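Long-range contacts in putative Outer membrane protein (Helicobacter pylori, PDB 6GW5), which probably binds Lewis X-type glycans on host cells, this chain being the lectin-like adhesin domain of the outer membrane protein SabA: residues Asn7-Tyr12 with Gln411-Met416; Thr384-Gln389 with Asn398-Pro403. All blocks are in the same frame, centred on the assembly; numbering follows the deposited sequence.

Contact 1 of 2, residues Asn7-Tyr12 with Gln411-Met416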
loop_
_atom_site.group_PDB
_atom_site.type_symbol
_atom_site.label_atom_id
_atom_site.label_comp_id
_atom_site.label_asym_id
_atom_site.label_seq_id
_atom_site.Cartn_x
_atom_site.Cartn_y
_atom_site.Cartn_z
ATOM N N ASN A 7 12.718 1.117 -46.380
ATOM C CA ASN A 7 13.686 2.019 -45.765
ATOM C C ASN A 7 13.029 3.325 -45.328
ATOM O O ASN A 7 13.244 3.818 -44.223
ATOM C CB ASN A 7 14.810 2.336 -46.735
ATOM C CG ASN A 7 15.928 3.119 -46.076
ATOM O OD1 ASN A 7 16.467 2.706 -45.054
ATOM N ND2 ASN A 7 16.250 4.276 -46.632
ATOM N N LEU A 8 12.188 3.853 -46.202
ATOM C CA LEU A 8 11.480 5.089 -45.942
ATOM C C LEU A 8 10.519 4.953 -44.750
ATOM O O LEU A 8 10.350 5.888 -43.955
ATOM C CB LEU A 8 10.692 5.492 -47.201
ATOM C CG LEU A 8 10.336 6.964 -47.395
ATOM C CD1 LEU A 8 11.590 7.753 -47.734
ATOM C CD2 LEU A 8 9.297 7.151 -48.495
ATOM N N ASN A 9 9.840 3.814 -44.699
ATOM C CA ASN A 9 8.807 3.559 -43.714
ATOM C C ASN A 9 9.393 3.451 -42.327
ATOM O O ASN A 9 8.757 3.848 -41.365
ATOM C CB ASN A 9 8.050 2.275 -44.066
ATOM C CG ASN A 9 7.046 1.864 -42.998
ATOM O OD1 ASN A 9 5.987 2.481 -42.836
ATOM N ND2 ASN A 9 7.379 0.828 -42.260
ATOM N N GLU A 10 10.603 2.929 -42.212
ATOM C CA GLU A 10 11.171 2.786 -40.882
ATOM C C GLU A 10 11.932 4.057 -40.478
ATOM O O GLU A 10 12.060 4.335 -39.285
ATOM C CB GLU A 10 11.927 1.463 -40.627
ATOM C CG GLU A 10 12.771 0.835 -41.745
ATOM C CD GLU A 10 14.148 1.464 -41.858
ATOM O OE1 GLU A 10 15.153 0.720 -42.011
ATOM O OE2 GLU A 10 14.257 2.699 -41.750
ATOM N N LYS A 11 12.438 4.799 -41.460
ATOM C CA LYS A 11 12.973 6.120 -41.193
ATOM C C LYS A 11 11.838 7.037 -40.749
ATOM O O LYS A 11 11.988 7.819 -39.791
ATOM C CB LYS A 11 13.739 6.656 -42.399
ATOM C CG LYS A 11 15.038 5.892 -42.564
ATOM C CD LYS A 11 16.093 6.570 -43.409
ATOM C CE LYS A 11 17.447 5.955 -42.976
ATOM N NZ LYS A 11 18.683 6.537 -43.561
ATOM N N TYR A 12 10.684 6.902 -41.394
ATOM C CA TYR A 12 9.541 7.715 -41.017
ATOM C C TYR A 12 9.121 7.376 -39.604
ATOM O O TYR A 12 8.886 8.269 -38.808
ATOM C CB TYR A 12 8.349 7.556 -41.979
ATOM C CG TYR A 12 8.413 8.289 -43.317
ATOM C CD1 TYR A 12 9.431 9.194 -43.629
ATOM C CD2 TYR A 12 7.423 8.068 -44.281
ATOM C CE1 TYR A 12 9.467 9.846 -44.859
ATOM C CE2 TYR A 12 7.454 8.711 -45.518
ATOM C CZ TYR A 12 8.471 9.612 -45.807
ATOM O OH TYR A 12 8.512 10.251 -47.037
ATOM N N GLN A 411 0.195 10.832 -41.464
ATOM C CA GLN A 411 -0.674 10.400 -42.539
ATOM C C GLN A 411 0.073 9.494 -43.513
ATOM O O GLN A 411 -0.472 8.487 -43.934
ATOM C CB GLN A 411 -1.342 11.588 -43.225
ATOM C CG GLN A 411 -2.583 11.227 -44.042
ATOM C CD GLN A 411 -3.798 10.712 -43.215
ATOM O OE1 GLN A 411 -3.723 9.611 -42.695
ATOM N NE2 GLN A 411 -4.917 11.477 -43.129
ATOM N N ALA A 412 1.324 9.812 -43.835
ATOM C CA ALA A 412 2.162 8.917 -44.674
ATOM C C ALA A 412 2.503 7.566 -44.009
ATOM O O ALA A 412 2.502 6.527 -44.664
ATOM C CB ALA A 412 3.444 9.615 -45.113
ATOM N N LEU A 413 2.775 7.582 -42.715
ATOM C CA LEU A 413 2.964 6.353 -41.982
ATOM C C LEU A 413 1.689 5.468 -42.030
ATOM O O LEU A 413 1.775 4.244 -42.171
ATOM C CB LEU A 413 3.379 6.679 -40.529
ATOM C CG LEU A 413 4.586 6.036 -39.839
ATOM C CD1 LEU A 413 5.766 5.905 -40.772
ATOM C CD2 LEU A 413 4.978 6.783 -38.552
ATOM N N ALA A 414 0.515 6.093 -41.934
ATOM C CA ALA A 414 -0.782 5.388 -41.877
ATOM C C ALA A 414 -1.179 4.800 -43.240
ATOM O O ALA A 414 -1.718 3.694 -43.322
ATOM C CB ALA A 414 -1.864 6.341 -41.376
ATOM N N ALA A 415 -0.906 5.572 -44.291
ATOM C CA ALA A 415 -1.011 5.126 -45.675
ATOM C C ALA A 415 -0.099 3.948 -45.944
ATOM O O ALA A 415 -0.492 3.001 -46.608
ATOM C CB ALA A 415 -0.652 6.253 -46.616
ATOM N N MET A 416 1.111 3.991 -45.403
ATOM C CA MET A 416 2.016 2.843 -45.477
ATOM C C MET A 416 1.580 1.631 -44.623
ATOM O O MET A 416 2.124 0.556 -44.817
ATOM C CB MET A 416 3.443 3.272 -45.117
ATOM C CG MET A 416 4.025 4.303 -46.079
ATOM S SD MET A 416 5.748 4.694 -45.715
ATOM C CE MET A 416 6.532 4.370 -47.274
#

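Contact 2 of 2, residues Thr384-Gln389 with Asn398-Pro403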
loop_
_atom_site.group_PDB
_atom_site.type_symbol
_atom_site.label_atom_id
_atom_site.label_comp_id
_atom_site.label_asym_id
_atom_site.label_seq_id
_atom_site.Cartn_x
_atom_site.Cartn_y
_atom_site.Cartn_z
ATOM N N THR A 384 12.796 22.430 -34.726
ATOM C CA THR A 384 13.584 23.627 -34.677
ATOM C C THR A 384 13.695 24.150 -33.281
ATOM O O THR A 384 12.919 23.765 -32.424
ATOM C CB THR A 384 12.800 24.624 -35.542
ATOM O OG1 THR A 384 13.543 24.805 -36.734
ATOM C CG2 THR A 384 12.470 25.949 -34.844
ATOM N N LEU A 385 14.678 25.001 -33.031
ATOM C CA LEU A 385 14.831 25.652 -31.738
ATOM C C LEU A 385 14.843 27.159 -31.938
ATOM O O LEU A 385 15.875 27.741 -32.263
ATOM C CB LEU A 385 16.095 25.192 -30.979
ATOM C CG LEU A 385 16.270 25.871 -29.594
ATOM C CD1 LEU A 385 15.136 25.487 -28.650
ATOM C CD2 LEU A 385 17.622 25.578 -28.939
ATOM N N PRO A 386 13.703 27.783 -31.701
ATOM C CA PRO A 386 13.546 29.204 -31.928
ATOM C C PRO A 386 14.578 30.076 -31.226
ATOM O O PRO A 386 14.863 29.892 -30.045
ATOM C CB PRO A 386 12.120 29.496 -31.392
ATOM C CG PRO A 386 11.405 28.222 -31.610
ATOM C CD PRO A 386 12.431 27.173 -31.273
ATOM N N TYR A 387 15.020 31.077 -31.966
ATOM C CA TYR A 387 16.168 31.884 -31.636
ATOM C C TYR A 387 15.841 33.325 -31.994
ATOM O O TYR A 387 15.200 33.602 -32.998
ATOM C CB TYR A 387 17.397 31.414 -32.453
ATOM C CG TYR A 387 18.736 31.925 -31.947
ATOM C CD1 TYR A 387 19.392 31.269 -30.929
ATOM C CD2 TYR A 387 19.351 33.047 -32.516
ATOM C CE1 TYR A 387 20.610 31.721 -30.486
ATOM C CE2 TYR A 387 20.558 33.510 -32.057
ATOM C CZ TYR A 387 21.175 32.846 -31.052
ATOM O OH TYR A 387 22.344 33.287 -30.540
ATOM N N ASP A 388 16.340 34.239 -31.171
ATOM C CA ASP A 388 16.052 35.655 -31.289
ATOM C C ASP A 388 17.331 36.416 -31.109
ATOM O O ASP A 388 17.696 36.806 -30.002
ATOM C CB ASP A 388 15.036 36.041 -30.238
ATOM C CG ASP A 388 14.629 37.507 -30.295
ATOM O OD1 ASP A 388 14.912 38.245 -31.275
ATOM O OD2 ASP A 388 13.994 37.913 -29.315
ATOM N N GLN A 389 18.064 36.509 -32.215
ATOM C CA GLN A 389 19.203 37.396 -32.376
ATOM C C GLN A 389 20.439 36.913 -31.660
ATOM O O GLN A 389 21.506 36.797 -32.239
ATOM C CB GLN A 389 18.840 38.791 -31.861
ATOM C CG GLN A 389 19.800 39.894 -32.339
ATOM C CD GLN A 389 19.525 41.325 -31.877
ATOM O OE1 GLN A 389 18.494 41.635 -31.272
ATOM N NE2 GLN A 389 20.491 42.222 -32.160
ATOM N N ASN A 398 12.916 24.314 -25.533
ATOM C CA ASN A 398 11.580 24.463 -26.012
ATOM C C ASN A 398 11.493 24.285 -27.520
ATOM O O ASN A 398 11.159 25.166 -28.258
ATOM C CB ASN A 398 11.099 25.803 -25.560
ATOM C CG ASN A 398 9.617 25.979 -25.716
ATOM O OD1 ASN A 398 8.865 25.015 -25.845
ATOM N ND2 ASN A 398 9.182 27.225 -25.685
ATOM N N TYR A 399 11.782 23.087 -27.978
ATOM C CA TYR A 399 11.828 22.811 -29.422
ATOM C C TYR A 399 10.458 22.970 -30.029
ATOM O O TYR A 399 9.489 22.658 -29.368
ATOM C CB TYR A 399 12.319 21.389 -29.677
ATOM C CG TYR A 399 13.732 21.222 -29.230
ATOM C CD1 TYR A 399 14.769 21.695 -30.009
ATOM C CD2 TYR A 399 14.041 20.612 -28.020
ATOM C CE1 TYR A 399 16.086 21.579 -29.592
ATOM C CE2 TYR A 399 15.347 20.469 -27.597
ATOM C CZ TYR A 399 16.360 20.968 -28.371
ATOM O OH TYR A 399 17.658 20.834 -27.960
ATOM N N GLN A 400 10.374 23.466 -31.261
ATOM C CA GLN A 400 9.080 23.555 -31.965
ATOM C C GLN A 400 9.034 22.535 -33.012
ATOM O O GLN A 400 9.925 22.422 -33.825
ATOM C CB GLN A 400 8.797 24.934 -32.577
ATOM C CG GLN A 400 8.723 26.066 -31.536
ATOM C CD GLN A 400 7.798 25.823 -30.294
ATOM O OE1 GLN A 400 8.270 25.606 -29.173
ATOM N NE2 GLN A 400 6.492 25.934 -30.490
ATOM N N ILE A 401 8.004 21.737 -32.937
ATOM C CA ILE A 401 7.703 20.772 -33.964
ATOM C C ILE A 401 6.589 21.335 -34.828
ATOM O O ILE A 401 5.493 21.626 -34.350
ATOM C CB ILE A 401 7.230 19.457 -33.324
ATOM C CG1 ILE A 401 8.374 18.841 -32.494
ATOM C CG2 ILE A 401 6.717 18.469 -34.388
ATOM C CD1 ILE A 401 7.887 18.116 -31.285
ATOM N N ASN A 402 6.866 21.438 -36.107
ATOM C CA ASN A 402 5.889 21.905 -37.069
ATOM C C ASN A 402 4.698 20.955 -37.185
ATOM O O ASN A 402 4.850 19.809 -37.587
ATOM C CB ASN A 402 6.552 22.056 -38.439
ATOM C CG ASN A 402 5.636 22.702 -39.448
ATOM O OD1 ASN A 402 4.576 22.164 -39.789
ATOM N ND2 ASN A 402 6.014 23.869 -39.905
ATOM N N PRO A 403 3.506 21.426 -36.845
ATOM C CA PRO A 403 2.387 20.469 -36.817
ATOM C C PRO A 403 1.851 20.008 -38.181
ATOM O O PRO A 403 1.349 18.893 -38.255
ATOM C CB PRO A 403 1.316 21.223 -36.037
ATOM C CG PRO A 403 1.619 22.660 -36.303
ATOM C CD PRO A 403 3.101 22.777 -36.414
#

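Contact 1 of 2, residues Asn7-Tyr12 with Gln411-Met416
M416 runs its thioether past the side chain of N9 and beside the Y12 ring, obliquely, and in doing so illustrates how one flexible methionine can join three residues of a neighbouring helix. Its SD is 3.7 Å from N9 CB, while the amide oxygen N9 OD1 lies 3.5 Å from M416 CB; the two side chains point in opposite directions, in van der Waals contact and without a hydrogen bond. The same sulfur stands 4.0 Å from Y12 CD2. Measured from the ring centroid it is 5.2 Å away and 65° off the normal, an oblique Met-aromatic contact rather than a sulfur set squarely over the ring. The bend at the last torsion (chi3 125°) directs CE to L8, where it ends 4.1 Å from CD2, the two side chains crossing at about a right angle. L8 in turn leans its CG over one face of the Y12 ring, offset toward the rim. One helical turn before M416, L413 CD1 reaches Y12 CB and the carbonyl oxygen of N9, and A412 CB lies 4.1 Å from Y12 CE2. The interface therefore relies on apolar and sulfur contacts. The phenol hydroxyl is anchored outside it, hydrogen-bonded to N375 in the segment that follows helix 348-370. The short helix axes pass 10.1 Å apart at a crossing angle of -135°, closer to antiparallel than to parallel. Helix 3-32, predicted to be a coiled coil over much of its length, thus receives the end of helix 403-415 near its own start: L413 also touches E13 and S16, M416 also touches L5, and the loop residues Y374 and V377 pack alongside.

Contact 2 of 2, residues Thr384-Gln389 with Asn398-Pro403
Two reciprocal backbone hydrogen bonds join T384 to Q400 as an antiparallel hydrogen-bonded pair, their CA atoms 5.3 Å apart. This is a short two-stranded antiparallel hairpin, strands 383-384 and 400-401 being connected by a long irregular loop. T384 N donates to Q400 O at 3.0 Å, and Q400 N returns the bond to T384 O at 2.8 Å with an N-H...O angle of 160°. T384 O has a second, weaker visitor, for the CA of Y399 approaches it at 3.3 Å in a CA-H...O contact; this carbonyl oxygen also lies at the edge of the Y399 ring, near its plane. Beyond the paired residues the side chains carry the contact. In L385, chi1 (-180°) carries CG anti to the backbone N, and the next torsion (chi2 64°) turns CD1 over one face of the Y399 ring, while L385 CB lies 3.9 Å from the ring atom CD1. The tyrosine ring also stacks with that of Y359 on helix 348-370 and packs against V22 of helix 3-32, so it ties the loop end of the two paired strands to two long helices. The backbone oxygen of Y399 accepts a hydrogen bond from K26 of helix 3-32. The side chain of N398, by contrast, is held within the connecting loop, its ND2 bonded to the carbonyl oxygen of A394. At the other end N402 takes the N-cap position of helix 403-415, its OD1 accepting from the backbone N of Q405, and so marks the change from strand to helix. On the side of the hairpin where T384 and Q400 project, P386 crosses the Q400 side chain at about a right angle, bringing the proline CG up to the glutamine CG.

Both contacts lie on the same side of the chain's centre, more than 40 Å from it, and both involve helix 3-32: contact 1 near its start, contact 2 further along through V22 and K26. Their centres are about 24 Å apart and their nearest atoms about 9 Å, so they do not touch. The chain itself links them, because strand 400-401 of contact 2 leads directly into helix 403-415, whose far end supplies contact 1. The hairpin lies just before the first turn of that helix and the 7-12 with 411-416 contact involves its last turns, bringing the two ends of the modelled domain together.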